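Local atomic coordinates of putative chromatin binding protein (Chaetomium thermophilum, PDB entry 6QP0), a protein that probably binds and hydrolyses ATP, in a tRNA-dependent manner, as a regulator of the Elongator complex that modifies tRNA. Residues C154-G160 with P227-W233. Sequence-based numbering, arbitrary orientation.
Sequences CVLQVGG and PLFLLAW. With ADP (adenosine-5'-diphosphate), chain B.
The indole of Trp233 lies flat between Gly160 and the adenine of ADP. Gly160 CA sits over one face, 3.7 Å from the centroid of the five-membered ring, a CH-pi contact, while ADP C5 lies 3.4 Å above the opposite face. A CB on Gly160 would collide with the ring. NE1 is hydrogen-bonded to Ser13 O of the P-loop, which helps fix the rotation of the indole. A serine in place of Trp233 would probably strip the adenine of the flat surface it lies against and leave Ser13 O without this donor. Behind the site, strands 154-158 and 228-231 run parallel: Val155 bonds through N and O to Pro227 O and Phe229 N, Gln157 likewise to Phe229 O and Leu231 N, and a weak Gly159 N–Leu231 O bond ends the ladder. On the face carrying Leu156, Val158, Phe229 and Leu231, Leu156 CD1 packs 3.9 Å from Leu231 CG, and helix 237-250 covers Phe229 and Leu231. Cys154 CB meets the edge of the Phe229 ring. On the other face, with CG anti to the backbone N (chi1 -171°), Gln157 extends side by side with Leu230, its NE2 hydrogen-bonded to Glu217 OE1. Two parallel strands whose C-terminal ends lead into the nucleotide pocket are typical of the P-loop NTPase fold, here with 228-231 at the sheet's edge.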
loop_
_atom_site.group_PDB
_atom_site.type_symbol
_atom_site.label_atom_id
_atom_site.label_comp_id
_atom_site.label_asym_id
_atom_site.label_seq_id
_atom_site.Cartn_x
_atom_site.Cartn_y
_atom_site.Cartn_z
ATOM N N CYS A 154 4.072 9.938 2.758
ATOM C CA CYS A 154 3.040 10.338 1.812
ATOM C C CYS A 154 2.135 9.144 1.550
ATOM O O CYS A 154 2.402 8.022 1.994
ATOM C CB CYS A 154 3.643 10.866 0.505
ATOM S SG CYS A 154 4.408 9.611 -0.556
ATOM N N VAL A 155 1.052 9.401 0.822
ATOM C CA VAL A 155 0.072 8.382 0.472
ATOM C C VAL A 155 -0.080 8.356 -1.042
ATOM O O VAL A 155 -0.150 9.409 -1.688
ATOM C CB VAL A 155 -1.287 8.642 1.155
ATOM C CG1 VAL A 155 -2.291 7.570 0.765
ATOM C CG2 VAL A 155 -1.118 8.703 2.669
ATOM N N LEU A 156 -0.128 7.151 -1.605
ATOM C CA LEU A 156 -0.268 6.952 -3.047
ATOM C C LEU A 156 -1.454 6.022 -3.286
ATOM O O LEU A 156 -1.349 4.807 -3.090
ATOM C CB LEU A 156 1.012 6.380 -3.649
ATOM C CG LEU A 156 0.895 5.852 -5.079
ATOM C CD1 LEU A 156 0.372 6.934 -6.015
ATOM C CD2 LEU A 156 2.236 5.324 -5.562
ATOM N N GLN A 157 -2.576 6.591 -3.719
ATOM C CA GLN A 157 -3.774 5.810 -3.990
ATOM C C GLN A 157 -3.766 5.301 -5.424
ATOM O O GLN A 157 -3.295 5.983 -6.341
ATOM C CB GLN A 157 -5.032 6.639 -3.738
ATOM C CG GLN A 157 -6.319 5.831 -3.787
ATOM C CD GLN A 157 -7.525 6.638 -3.357
ATOM O OE1 GLN A 157 -7.458 7.861 -3.247
ATOM N NE2 GLN A 157 -8.636 5.956 -3.108
ATOM N N VAL A 158 -4.298 4.100 -5.612
ATOM C CA VAL A 158 -4.313 3.439 -6.907
ATOM C C VAL A 158 -5.695 2.843 -7.117
ATOM O O VAL A 158 -6.384 2.469 -6.163
ATOM C CB VAL A 158 -3.224 2.346 -7.005
ATOM C CG1 VAL A 158 -3.357 1.563 -8.303
ATOM C CG2 VAL A 158 -1.837 2.967 -6.895
ATOM N N GLY A 159 -6.102 2.759 -8.377
ATOM C CA GLY A 159 -7.376 2.154 -8.697
ATOM C C GLY A 159 -7.894 2.519 -10.067
ATOM O O GLY A 159 -7.897 3.692 -10.449
ATOM N N GLY A 160 -8.320 1.508 -10.822
ATOM C CA GLY A 160 -9.031 1.721 -12.063
ATOM C C GLY A 160 -10.532 1.748 -11.920
ATOM O O GLY A 160 -11.238 2.016 -12.895
ATOM N N PRO A 227 1.105 14.310 1.940
ATOM C CA PRO A 227 0.692 14.607 0.559
ATOM C C PRO A 227 0.105 13.389 -0.154
ATOM O O PRO A 227 0.703 12.316 -0.133
ATOM C CB PRO A 227 1.995 15.062 -0.112
ATOM C CG PRO A 227 3.086 14.495 0.731
ATOM C CD PRO A 227 2.559 14.464 2.132
ATOM N N LEU A 228 -1.063 13.561 -0.768
ATOM C CA LEU A 228 -1.764 12.473 -1.435
ATOM C C LEU A 228 -1.436 12.468 -2.922
ATOM O O LEU A 228 -1.329 13.524 -3.549
ATOM C CB LEU A 228 -3.277 12.596 -1.239
ATOM C CG LEU A 228 -4.127 11.534 -1.941
ATOM C CD1 LEU A 228 -3.747 10.135 -1.474
ATOM C CD2 LEU A 228 -5.612 11.786 -1.714
ATOM N N PHE A 229 -1.278 11.270 -3.477
ATOM C CA PHE A 229 -1.065 11.084 -4.905
ATOM C C PHE A 229 -1.932 9.926 -5.374
ATOM O O PHE A 229 -2.162 8.965 -4.635
ATOM C CB PHE A 229 0.405 10.803 -5.232
ATOM C CG PHE A 229 1.357 11.806 -4.649
ATOM C CD1 PHE A 229 1.737 12.923 -5.373
ATOM C CD2 PHE A 229 1.876 11.630 -3.377
ATOM C CE1 PHE A 229 2.615 13.847 -4.840
ATOM C CE2 PHE A 229 2.752 12.551 -2.837
ATOM C CZ PHE A 229 3.122 13.660 -3.570
ATOM N N LEU A 230 -2.417 10.027 -6.609
ATOM C CA LEU A 230 -3.308 9.024 -7.174
ATOM C C LEU A 230 -2.820 8.614 -8.555
ATOM O O LEU A 230 -2.185 9.397 -9.267
ATOM C CB LEU A 230 -4.749 9.547 -7.262
ATOM C CG LEU A 230 -5.402 9.963 -5.941
ATOM C CD1 LEU A 230 -5.020 11.384 -5.556
ATOM C CD2 LEU A 230 -6.916 9.817 -6.022
ATOM N N LEU A 231 -3.125 7.371 -8.926
ATOM C CA LEU A 231 -2.752 6.825 -10.232
ATOM C C LEU A 231 -3.896 5.937 -10.713
ATOM O O LEU A 231 -4.069 4.818 -10.220
ATOM C CB LEU A 231 -1.448 6.039 -10.162
ATOM C CG LEU A 231 -0.154 6.803 -9.888
ATOM C CD1 LEU A 231 1.010 5.827 -9.759
ATOM C CD2 LEU A 231 0.116 7.814 -10.984
ATOM N N ALA A 232 -4.673 6.436 -11.667
ATOM C CA ALA A 232 -5.665 5.608 -12.330
ATOM C C ALA A 232 -4.975 4.666 -13.310
ATOM O O ALA A 232 -3.847 4.905 -13.751
ATOM C CB ALA A 232 -6.694 6.471 -13.058
ATOM N N TRP A 233 -5.662 3.576 -13.649
ATOM C CA TRP A 233 -5.106 2.628 -14.607
ATOM C C TRP A 233 -4.784 3.316 -15.930
ATOM O O TRP A 233 -3.698 3.133 -16.493
ATOM C CB TRP A 233 -6.078 1.470 -14.831
ATOM C CG TRP A 233 -6.093 0.460 -13.725
ATOM C CD1 TRP A 233 -5.545 0.590 -12.480
ATOM C CD2 TRP A 233 -6.682 -0.845 -13.769
ATOM N NE1 TRP A 233 -5.761 -0.552 -11.747
ATOM C CE2 TRP A 233 -6.456 -1.448 -12.516
ATOM C CE3 TRP A 233 -7.380 -1.561 -14.747
ATOM C CZ2 TRP A 233 -6.904 -2.733 -12.215
ATOM C CZ3 TRP A 233 -7.823 -2.836 -14.445
ATOM C CH2 TRP A 233 -7.584 -3.408 -13.191
HETATM P PB ADP B . -3.435 -5.752 -6.178
HETATM O O1B ADP B . -2.154 -6.467 -5.808
HETATM O O2B ADP B . -4.605 -6.439 -5.532
HETATM O O3B ADP B . -3.381 -4.320 -5.703
HETATM P PA ADP B . -2.464 -6.054 -8.929
HETATM O O1A ADP B . -1.856 -7.416 -8.695
HETATM O O2A ADP B . -1.402 -4.984 -8.818
HETATM O O3A ADP B . -3.658 -5.789 -7.818
HETATM O "O5'" ADP B . -3.162 -6.024 -10.435
HETATM C "C5'" ADP B . -4.375 -6.729 -10.611
HETATM C "C4'" ADP B . -4.561 -7.065 -11.951
HETATM O "O4'" ADP B . -5.034 -5.862 -12.730
HETATM C "C3'" ADP B . -3.179 -7.508 -12.631
HETATM O "O3'" ADP B . -3.423 -8.606 -13.625
HETATM C "C2'" ADP B . -2.755 -6.496 -13.206
HETATM O "O2'" ADP B . -2.077 -6.886 -14.464
HETATM C "C1'" ADP B . -4.069 -5.536 -13.544
HETATM N N9 ADP B . -3.712 -4.176 -13.325
HETATM C C8 ADP B . -3.353 -3.502 -12.233
HETATM N N7 ADP B . -3.125 -2.239 -12.610
HETATM C C5 ADP B . -3.349 -2.152 -13.932
HETATM C C6 ADP B . -3.262 -1.095 -14.813
HETATM N N6 ADP B . -2.975 0.314 -15.060
HETATM N N1 ADP B . -3.539 -1.269 -16.094
HETATM C C2 ADP B . -3.909 -2.490 -16.546
HETATM N N3 ADP B . -3.996 -3.534 -15.688
HETATM C C4 ADP B . -3.714 -3.356 -14.382
#